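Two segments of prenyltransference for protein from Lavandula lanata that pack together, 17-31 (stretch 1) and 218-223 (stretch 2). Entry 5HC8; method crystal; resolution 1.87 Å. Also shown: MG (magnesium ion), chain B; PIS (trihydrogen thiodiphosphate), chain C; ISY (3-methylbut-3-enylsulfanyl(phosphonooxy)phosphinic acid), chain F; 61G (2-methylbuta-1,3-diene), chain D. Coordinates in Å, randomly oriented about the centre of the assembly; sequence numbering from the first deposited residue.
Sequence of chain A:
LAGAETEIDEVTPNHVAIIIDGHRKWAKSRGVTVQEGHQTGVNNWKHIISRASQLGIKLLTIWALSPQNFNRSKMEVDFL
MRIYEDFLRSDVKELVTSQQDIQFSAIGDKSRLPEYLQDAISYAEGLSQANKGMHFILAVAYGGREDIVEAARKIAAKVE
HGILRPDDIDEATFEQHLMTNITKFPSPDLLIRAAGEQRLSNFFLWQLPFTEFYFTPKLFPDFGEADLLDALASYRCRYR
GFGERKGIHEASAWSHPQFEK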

ATOM      1  N   ALA A  17      -7.400 -10.907  -2.248  1.00 22.01           N
ATOM      2  CA  ALA A  17      -8.244  -9.761  -2.462  1.00 21.00           C
ATOM      3  C   ALA A  17      -8.188  -9.330  -3.872  1.00 22.01           C
ATOM      4  O   ALA A  17      -7.135  -9.330  -4.479  1.00 20.49           O
ATOM      5  CB  ALA A  17      -7.856  -8.568  -1.548  1.00 20.52           C
ATOM      6  N   ILE A  18      -9.324  -8.860  -4.368  1.00 24.04           N
ATOM      7  CA  ILE A  18      -9.453  -8.439  -5.734  1.00 23.30           C
ATOM      8  C   ILE A  18      -9.980  -7.027  -5.927  1.00 22.72           C
ATOM      9  O   ILE A  18     -11.011  -6.665  -5.381  1.00 22.93           O
ATOM     10  CB  ILE A  18     -10.426  -9.375  -6.509  1.00 23.93           C
ATOM     11  CG1 ILE A  18      -9.921 -10.829  -6.431  1.00 26.67           C
ATOM     12  CG2 ILE A  18     -10.521  -8.944  -7.952  1.00 24.73           C
ATOM     13  CD1 ILE A  18     -10.799 -11.852  -7.148  1.00 28.39           C
ATOM     14  N   ILE A  19      -9.233  -6.229  -6.667  1.00 20.09           N
ATOM     15  CA  ILE A  19      -9.691  -4.911  -7.133  1.00 23.26           C
ATOM     16  C   ILE A  19     -10.264  -5.009  -8.532  1.00 22.01           C
ATOM     17  O   ILE A  19      -9.549  -5.245  -9.494  1.00 21.78           O
ATOM     18  CB  ILE A  19      -8.519  -3.889  -7.106  1.00 24.02           C
ATOM     19  CG1 ILE A  19      -7.985  -3.719  -5.689  1.00 23.99           C
ATOM     20  CG2 ILE A  19      -8.893  -2.539  -7.673  1.00 25.93           C
ATOM     21  CD1 ILE A  19      -6.797  -2.787  -5.593  1.00 23.83           C
ATOM     22  N   ILE A  20     -11.576  -4.785  -8.653  1.00 22.11           N
ATOM     23  CA  ILE A  20     -12.274  -4.829  -9.933  1.00 23.82           C
ATOM     24  C   ILE A  20     -12.194  -3.480 -10.612  1.00 23.48           C
ATOM     25  O   ILE A  20     -12.255  -2.412  -9.966  1.00 23.62           O
ATOM     26  CB  ILE A  20     -13.771  -5.342  -9.759  1.00 24.36           C
ATOM     27  CG1 ILE A  20     -14.609  -4.378  -8.948  1.00 28.65           C
ATOM     28  CG2 ILE A  20     -13.801  -6.713  -9.043  1.00 27.45           C
ATOM     29  CD1 ILE A  20     -15.977  -4.902  -8.591  1.00 31.67           C
ATOM     30  N   ASP A  21     -11.993  -3.519 -11.921  1.00 24.30           N
ATOM     31  CA  ASP A  21     -11.760  -2.318 -12.681  1.00 23.87           C
ATOM     32  C   ASP A  21     -11.935  -2.615 -14.163  1.00 24.00           C
ATOM     33  O   ASP A  21     -11.867  -3.789 -14.575  1.00 24.05           O
ATOM     34  CB  ASP A  21     -10.349  -1.781 -12.355  1.00 26.74           C
ATOM     35  CG  ASP A  21     -10.192  -0.271 -12.623  1.00 26.63           C
ATOM     36  OD1 ASP A  21     -11.240   0.378 -12.534  1.00 25.83           O
ATOM     37  OD2 ASP A  21      -9.079   0.193 -12.997  1.00 25.35           O
ATOM     38  N   GLY A  22     -12.055  -1.575 -14.975  1.00 28.44           N
ATOM     39  CA  GLY A  22     -12.004  -1.725 -16.432  1.00 28.36           C
ATOM     40  C   GLY A  22     -13.394  -1.912 -17.033  1.00 30.14           C
ATOM     41  O   GLY A  22     -13.529  -2.230 -18.203  1.00 29.24           O
ATOM     42  N   HIS A  23     -14.433  -1.690 -16.252  1.00 27.19           N
ATOM     43  CA  HIS A  23     -15.815  -1.932 -16.741  1.00 29.99           C
ATOM     44  C   HIS A  23     -16.265  -0.966 -17.817  1.00 29.38           C
ATOM     45  O   HIS A  23     -16.915  -1.359 -18.748  1.00 33.68           O
ATOM     46  CB  HIS A  23     -16.821  -1.877 -15.600  1.00 28.74           C
ATOM     47  CG  HIS A  23     -16.587  -2.898 -14.532  1.00 30.24           C
ATOM     48  ND1 HIS A  23     -15.748  -2.674 -13.457  1.00 30.09           N
ATOM     49  CD2 HIS A  23     -17.115  -4.120 -14.337  1.00 30.48           C
ATOM     50  CE1 HIS A  23     -15.778  -3.727 -12.658  1.00 29.46           C
ATOM     51  NE2 HIS A  23     -16.603  -4.613 -13.170  1.00 30.56           N
ATOM     52  N   ARG A  24     -16.007   0.308 -17.664  1.00 34.62           N
ATOM     53  CA  ARG A  24     -16.327   1.267 -18.720  1.00 36.23           C
ATOM     54  C   ARG A  24     -15.453   1.105 -19.975  1.00 37.80           C
ATOM     55  O   ARG A  24     -15.966   1.158 -21.087  1.00 37.56           O
ATOM     56  CB  ARG A  24     -16.244   2.668 -18.134  1.00 42.65           C
ATOM     57  CG  ARG A  24     -16.244   3.844 -19.147  1.00 54.99           C
ATOM     58  CD  ARG A  24     -16.112   5.184 -18.424  1.00 63.06           C
ATOM     59  NE  ARG A  24     -16.066   4.945 -16.967  1.00 79.88           N
ATOM     60  CZ  ARG A  24     -17.102   4.917 -16.123  1.00 79.36           C
ATOM     61  NH1 ARG A  24     -18.345   5.200 -16.541  1.00 75.45           N
ATOM     62  NH2 ARG A  24     -16.861   4.642 -14.838  1.00 72.55           N
ATOM     63  N   LYS A  25     -14.153   0.902 -19.825  1.00 34.63           N
ATOM     64  CA  LYS A  25     -13.282   0.559 -20.966  1.00 37.37           C
ATOM     65  C   LYS A  25     -13.835  -0.640 -21.730  1.00 34.93           C
ATOM     66  O   LYS A  25     -13.888  -0.645 -22.962  1.00 36.81           O
ATOM     67  CB  LYS A  25     -11.839   0.258 -20.531  1.00 39.85           C
ATOM     68  CG  LYS A  25     -11.080   1.457 -19.940  1.00 48.33           C
ATOM     69  CD  LYS A  25      -9.684   1.078 -19.452  1.00 47.49           C
ATOM     70  CE  LYS A  25      -8.960   2.246 -18.755  1.00 57.69           C
ATOM     71  NZ  LYS A  25      -7.927   1.770 -17.762  1.00 59.35           N
ATOM     72  N   TRP A  26     -14.275  -1.655 -20.997  1.00 31.58           N
ATOM     73  CA  TRP A  26     -14.832  -2.853 -21.602  1.00 29.94           C
ATOM     74  C   TRP A  26     -16.120  -2.503 -22.355  1.00 33.31           C
ATOM     75  O   TRP A  26     -16.324  -2.956 -23.451  1.00 35.45           O
ATOM     76  CB  TRP A  26     -15.160  -3.879 -20.527  1.00 31.74           C
ATOM     77  CG  TRP A  26     -15.663  -5.217 -21.058  1.00 30.76           C
ATOM     78  CD1 TRP A  26     -14.915  -6.260 -21.429  1.00 32.99           C
ATOM     79  CD2 TRP A  26     -17.031  -5.608 -21.256  1.00 34.19           C
ATOM     80  NE1 TRP A  26     -15.689  -7.306 -21.822  1.00 35.08           N
ATOM     81  CE2 TRP A  26     -17.005  -6.944 -21.728  1.00 31.99           C
ATOM     82  CE3 TRP A  26     -18.273  -4.983 -21.041  1.00 36.54           C
ATOM     83  CZ2 TRP A  26     -18.162  -7.665 -22.004  1.00 34.87           C
ATOM     84  CZ3 TRP A  26     -19.443  -5.725 -21.293  1.00 35.81           C
ATOM     85  CH2 TRP A  26     -19.369  -7.056 -21.762  1.00 35.91           C
ATOM     86  N   ALA A  27     -16.986  -1.736 -21.718  1.00 35.68           N
ATOM     87  CA  ALA A  27     -18.223  -1.340 -22.400  1.00 42.31           C
ATOM     88  C   ALA A  27     -17.895  -0.572 -23.682  1.00 44.33           C
ATOM     89  O   ALA A  27     -18.365  -0.936 -24.757  1.00 47.13           O
ATOM     90  CB  ALA A  27     -19.075  -0.512 -21.490  1.00 45.17           C
ATOM     91  N   LYS A  28     -17.019   0.409 -23.575  1.00 44.75           N
ATOM     92  CA  LYS A  28     -16.605   1.221 -24.697  1.00 50.44           C
ATOM     93  C   LYS A  28     -16.125   0.322 -25.811  1.00 55.24           C
ATOM     94  O   LYS A  28     -16.580   0.385 -26.927  1.00 57.65           O
ATOM     95  CB  LYS A  28     -15.496   2.192 -24.283  1.00 54.52           C
ATOM     96  CG  LYS A  28     -15.693   3.618 -24.758  1.00 65.45           C
ATOM     97  CD  LYS A  28     -15.927   3.742 -26.275  1.00 81.43           C
ATOM     98  CE  LYS A  28     -14.738   3.294 -27.130  1.00 84.55           C
ATOM     99  NZ  LYS A  28     -13.541   4.148 -26.915  1.00 83.54           N
ATOM    100  N   SER A  29     -15.179  -0.527 -25.473  1.00 52.84           N
ATOM    101  CA  SER A  29     -14.662  -1.533 -26.348  1.00 53.05           C
ATOM    102  C   SER A  29     -15.752  -2.350 -27.081  1.00 52.67           C
ATOM    103  O   SER A  29     -15.608  -2.638 -28.260  1.00 52.94           O
ATOM    104  CB  SER A  29     -13.779  -2.448 -25.506  1.00 56.74           C
ATOM    105  OG  SER A  29     -13.297  -3.526 -26.251  1.00 69.79           O
ATOM    106  N   ARG A  30     -16.830  -2.731 -26.410  1.00 48.90           N
ATOM    107  CA  ARG A  30     -17.811  -3.596 -27.038  1.00 47.30           C
ATOM    108  C   ARG A  30     -19.048  -2.897 -27.579  1.00 50.31           C
ATOM    109  O   ARG A  30     -19.982  -3.574 -27.975  1.00 49.33           O
ATOM    110  CB  ARG A  30     -18.266  -4.619 -26.037  1.00 48.09           C
ATOM    111  CG  ARG A  30     -17.109  -5.414 -25.494  1.00 50.89           C
ATOM    112  CD  ARG A  30     -17.492  -6.843 -25.574  1.00 55.94           C
ATOM    113  NE  ARG A  30     -16.483  -7.807 -25.179  1.00 52.67           N
ATOM    114  CZ  ARG A  30     -16.705  -9.113 -25.259  1.00 58.94           C
ATOM    115  NH1 ARG A  30     -17.871  -9.561 -25.724  1.00 66.11           N
ATOM    116  NH2 ARG A  30     -15.776  -9.981 -24.879  1.00 63.06           N
ATOM    117  N   GLY A  31     -19.057  -1.565 -27.540  1.00 52.70           N
ATOM    118  CA  GLY A  31     -20.183  -0.737 -27.961  1.00 52.04           C
ATOM    119  C   GLY A  31     -21.413  -0.918 -27.115  1.00 54.39           C
ATOM    120  O   GLY A  31     -22.475  -1.037 -27.631  1.00 62.82           O
ATOM    121  N   LYS A 218      -6.286  -7.661 -18.142  1.00 32.61           N
ATOM    122  CA  LYS A 218      -7.653  -8.078 -18.387  1.00 36.62           C
ATOM    123  C   LYS A 218      -8.674  -7.193 -17.745  1.00 30.81           C
ATOM    124  O   LYS A 218      -8.577  -6.929 -16.588  1.00 26.64           O
ATOM    125  CB  LYS A 218      -7.920  -9.502 -17.887  1.00 39.02           C
ATOM    126  CG  LYS A 218      -7.438 -10.562 -18.833  1.00 53.72           C
ATOM    127  CD  LYS A 218      -8.600 -11.456 -19.252  1.00 51.15           C
ATOM    128  CE  LYS A 218      -8.082 -12.516 -20.171  1.00 54.53           C
ATOM    129  NZ  LYS A 218      -8.828 -13.764 -19.869  1.00 61.70           N
ATOM    130  N   LEU A 219      -9.685  -6.786 -18.513  1.00 30.01           N
ATOM    131  CA  LEU A 219     -10.732  -5.922 -18.024  1.00 28.48           C
ATOM    132  C   LEU A 219     -11.702  -6.789 -17.220  1.00 26.14           C
ATOM    133  O   LEU A 219     -11.972  -7.952 -17.560  1.00 27.28           O
ATOM    134  CB  LEU A 219     -11.431  -5.194 -19.198  1.00 30.58           C
ATOM    135  CG  LEU A 219     -10.551  -4.360 -20.142  1.00 30.73           C
ATOM    136  CD1 LEU A 219     -11.471  -3.733 -21.181  1.00 33.94           C
ATOM    137  CD2 LEU A 219      -9.708  -3.315 -19.405  1.00 32.08           C
ATOM    138  N   PHE A 220     -12.184  -6.285 -16.101  1.00 24.17           N
ATOM    139  CA  PHE A 220     -12.815  -7.215 -15.188  1.00 24.89           C
ATOM    140  C   PHE A 220     -14.042  -7.970 -15.795  1.00 27.54           C
ATOM    141  O   PHE A 220     -14.305  -9.107 -15.392  1.00 31.50           O
ATOM    142  CB  PHE A 220     -13.250  -6.621 -13.903  1.00 26.98           C
ATOM    143  CG  PHE A 220     -13.603  -7.689 -12.873  1.00 25.66           C
ATOM    144  CD1 PHE A 220     -12.602  -8.381 -12.219  1.00 25.64           C
ATOM    145  CD2 PHE A 220     -14.903  -8.013 -12.605  1.00 24.48           C
ATOM    146  CE1 PHE A 220     -12.898  -9.391 -11.339  1.00 24.88           C
ATOM    147  CE2 PHE A 220     -15.202  -8.989 -11.682  1.00 25.66           C
ATOM    148  CZ  PHE A 220     -14.196  -9.678 -11.055  1.00 27.18           C
ATOM    149  N   PRO A 221     -14.829  -7.329 -16.687  1.00 25.71           N
ATOM    150  CA  PRO A 221     -15.888  -8.161 -17.269  1.00 29.07           C
ATOM    151  C   PRO A 221     -15.375  -9.431 -17.996  1.00 31.84           C
ATOM    152  O   PRO A 221     -16.153 -10.383 -18.176  1.00 32.01           O
ATOM    153  CB  PRO A 221     -16.575  -7.204 -18.243  1.00 31.44           C
ATOM    154  CG  PRO A 221     -16.452  -5.902 -17.606  1.00 30.06           C
ATOM    155  CD  PRO A 221     -14.992  -5.930 -17.068  1.00 29.85           C
ATOM    156  N   ASP A 222     -14.116  -9.431 -18.432  1.00 30.49           N
ATOM    157  CA  ASP A 222     -13.480 -10.618 -19.071  1.00 31.39           C
ATOM    158  C   ASP A 222     -12.793 -11.563 -18.076  1.00 34.65           C
ATOM    159  O   ASP A 222     -12.264 -12.602 -18.473  1.00 32.51           O
ATOM    160  CB  ASP A 222     -12.464 -10.174 -20.145  1.00 31.81           C
ATOM    161  CG  ASP A 222     -13.117  -9.492 -21.325  1.00 33.53           C
ATOM    162  OD1 ASP A 222     -14.260  -9.886 -21.656  1.00 31.54           O
ATOM    163  OD2 ASP A 222     -12.517  -8.525 -21.860  1.00 34.55           O
ATOM    164  N   PHE A 223     -12.845 -11.229 -16.787  1.00 29.12           N
ATOM    165  CA  PHE A 223     -12.051 -11.888 -15.775  1.00 29.57           C
ATOM    166  C   PHE A 223     -12.826 -13.063 -15.235  1.00 31.46           C
ATOM    167  O   PHE A 223     -13.907 -12.908 -14.722  1.00 32.06           O
ATOM    168  CB  PHE A 223     -11.789 -10.916 -14.613  1.00 29.90           C
ATOM    169  CG  PHE A 223     -10.806 -11.409 -13.616  1.00 29.54           C
ATOM    170  CD1 PHE A 223     -11.208 -12.266 -12.603  1.00 30.00           C
ATOM    171  CD2 PHE A 223      -9.474 -11.015 -13.657  1.00 30.58           C
ATOM    172  CE1 PHE A 223     -10.321 -12.730 -11.627  1.00 30.21           C
ATOM    173  CE2 PHE A 223      -8.588 -11.493 -12.689  1.00 32.02           C
ATOM    174  CZ  PHE A 223      -9.014 -12.352 -11.685  1.00 31.48           C
TER
HETATM  175 MG    MG B 401     -11.684   2.395 -13.027  1.00 31.15          MG
HETATM  176  P1  PIS C 402     -13.193   2.002 -15.842  1.00 32.20           P
HETATM  177  O1  PIS C 402     -14.558   1.684 -15.059  1.00 31.06           O
HETATM  178  P2  PIS C 402     -14.785   1.098 -13.597  1.00 30.50           P
HETATM  179  S1  PIS C 402     -13.744   2.002 -12.694  1.00 45.48           S
HETATM  180  O2  PIS C 402     -11.925   1.674 -15.023  1.00 30.55           O
HETATM  181  O3  PIS C 402     -13.210   1.236 -17.163  1.00 31.66           O
HETATM  182  O4  PIS C 402     -14.359  -0.325 -13.705  1.00 29.23           O
HETATM  183  O5  PIS C 402     -13.214   3.556 -16.001  1.00 31.46           O
HETATM  184  O6  PIS C 402     -16.326   1.379 -13.260  1.00 33.77           O
HETATM  185  P1  ISY F 405      -9.001   4.748 -10.068  1.00 31.31           P
HETATM  186  O2  ISY F 405     -10.300   4.191  -9.201  1.00 34.67           O
HETATM  187  P3  ISY F 405     -11.390   3.134  -9.624  1.00 33.65           P
HETATM  188  O4  ISY F 405      -8.531   3.688 -11.141  1.00 36.30           O
HETATM  189  O5  ISY F 405      -7.815   5.210  -9.173  1.00 31.38           O
HETATM  190  O6  ISY F 405      -9.536   5.978 -10.788  1.00 33.52           O
HETATM  191  O7  ISY F 405     -11.688   3.228 -11.077  1.00 31.62           O
HETATM  192  O8  ISY F 405     -12.617   3.249  -8.606  1.00 33.91           O
HETATM  193  S9  ISY F 405     -10.409   1.252  -9.384  1.00 34.30           S
HETATM  194  C10 ISY F 405     -10.631   0.991  -7.640  1.00 36.99           C
HETATM  195  C11 ISY F 405     -11.619  -0.147  -7.634  1.00 40.63           C
HETATM  196  C12 ISY F 405     -12.843  -0.127  -6.763  1.00 35.30           C
HETATM  197  C13 ISY F 405     -13.744  -1.274  -6.799  1.00 37.95           C
HETATM  198  C14 ISY F 405     -13.257   1.096  -6.032  1.00 36.43           C
HETATM  199  CAC 61G D 403     -16.517   0.732  -8.665  1.00 28.00           C
HETATM  200  CAE 61G D 403     -17.063  -0.433  -9.527  1.00 38.77           C
HETATM  201  CAB 61G D 403     -17.982  -1.534  -9.071  1.00 37.81           C
HETATM  202  CAD 61G D 403     -16.508  -0.579 -10.826  1.00 35.38           C
HETATM  203  CAA 61G D 403     -15.622   0.472 -11.180  1.00 44.92           C
HETATM  204  O   HOH W   1      -9.682   2.757 -13.268  1.00 27.26           O
HETATM  205  O   HOH W   2     -12.164   4.441 -13.789  1.00 33.18           O

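Two hydrogen bonds and one salt bridge carry the polar part of this contact. The best-formed of the hydrogen bonds is between backbones: Phe220 N donates to Asp21 O at 2.9 Å with an N-H...O angle of 151°. It sits where the two stretches run closest, the CA of Gly22 lying 4.7 Å from the CA of Leu219, and because it uses main-chain atoms it fixes the backbone of the loop after the strand against the start of the 3-10 segment 220-222. The second joins side chains. Trp26 NE1 donates to Asp222 OD1 at 3.0 Å and 146°, with the carboxylate oxygen at the edge of the indole, near its plane, where the N-H points. The same oxygen forms a salt bridge with Arg30, whose NH2 lies 3.6 Å from Asp222 OD1. A carboxylate suits this place, since it can accept from the Trp26 N-H while offsetting the charge of Arg30. Asp222 has its CA-to-CB bond sideways to stretch 1, yet its m rotamer brings the carboxylate nearer, within reach of two donors one helical turn apart. The Arg30 contact is longer, and Arg30 itself is exposed.

Gly22 shows how tightly the backbones fit. Its phi/psi of 92/11° would jam a CB against the preceding carbonyl oxygen, and an ideal CB of Gly22 would also stand 3.0 Å from Leu219 CD2, a clash. Glycine thus satisfies both the conformation and the packing. As the N-cap residue it also starts helix 23-30, Gly22 O accepting from Trp26 N at 2.9 Å.

Around this polar frame the packing is apolar and aromatic, and the two stretches together bury 574 Å². Phe220 gives up the most area, 95 Å². Its flat, buried ring, in the t rotamer, presents a face to Ile20, whose CG2 lies 3.5 Å from the Phe220 ring centroid and 9° off the normal, a CH-pi contact. Ile18 adds a looser contact, CG2 to Phe220 CE1 at 4.2 Å. The His23 ring approaches Phe220 obliquely, with centroids 5.9 Å apart and planes at 49°.

A second CH-pi contact centres on Trp26. Pro221 CB lies 3.4 Å from the centroid of the Trp26 five-membered ring, 8° off the normal, so the indole offers a face to the proline while its edge serves Asp222. A flat, wide ring with one N-H suits both tasks. Leu219 fills the space beside it, with CD1 3.7 Å from Trp26 CB and 3.9 Å from Lys25 C, so that its side chain rests against the first turn of the helix. Lys25 starts toward stretch 2, but its end leads away.

The same segment faces the ligands. Asp21 points its CB away from stretch 2 and binds magnesium through OD1 at 2.1 Å, while its carbonyl oxygen accepts from Phe220. His23 ND1 donates to PIS O4 at 2.7 Å, and Lys25 N donates to PIS O3 at 2.8 Å. Gly22, His23 and Lys25 therefore meet stretch 2 and the thiodiphosphate through different atoms: Gly22 O, His23 NE2 and CD2, and Lys25 C and CB on one hand, Gly22 N, His23 N and ND1, and Lys25 N on the other.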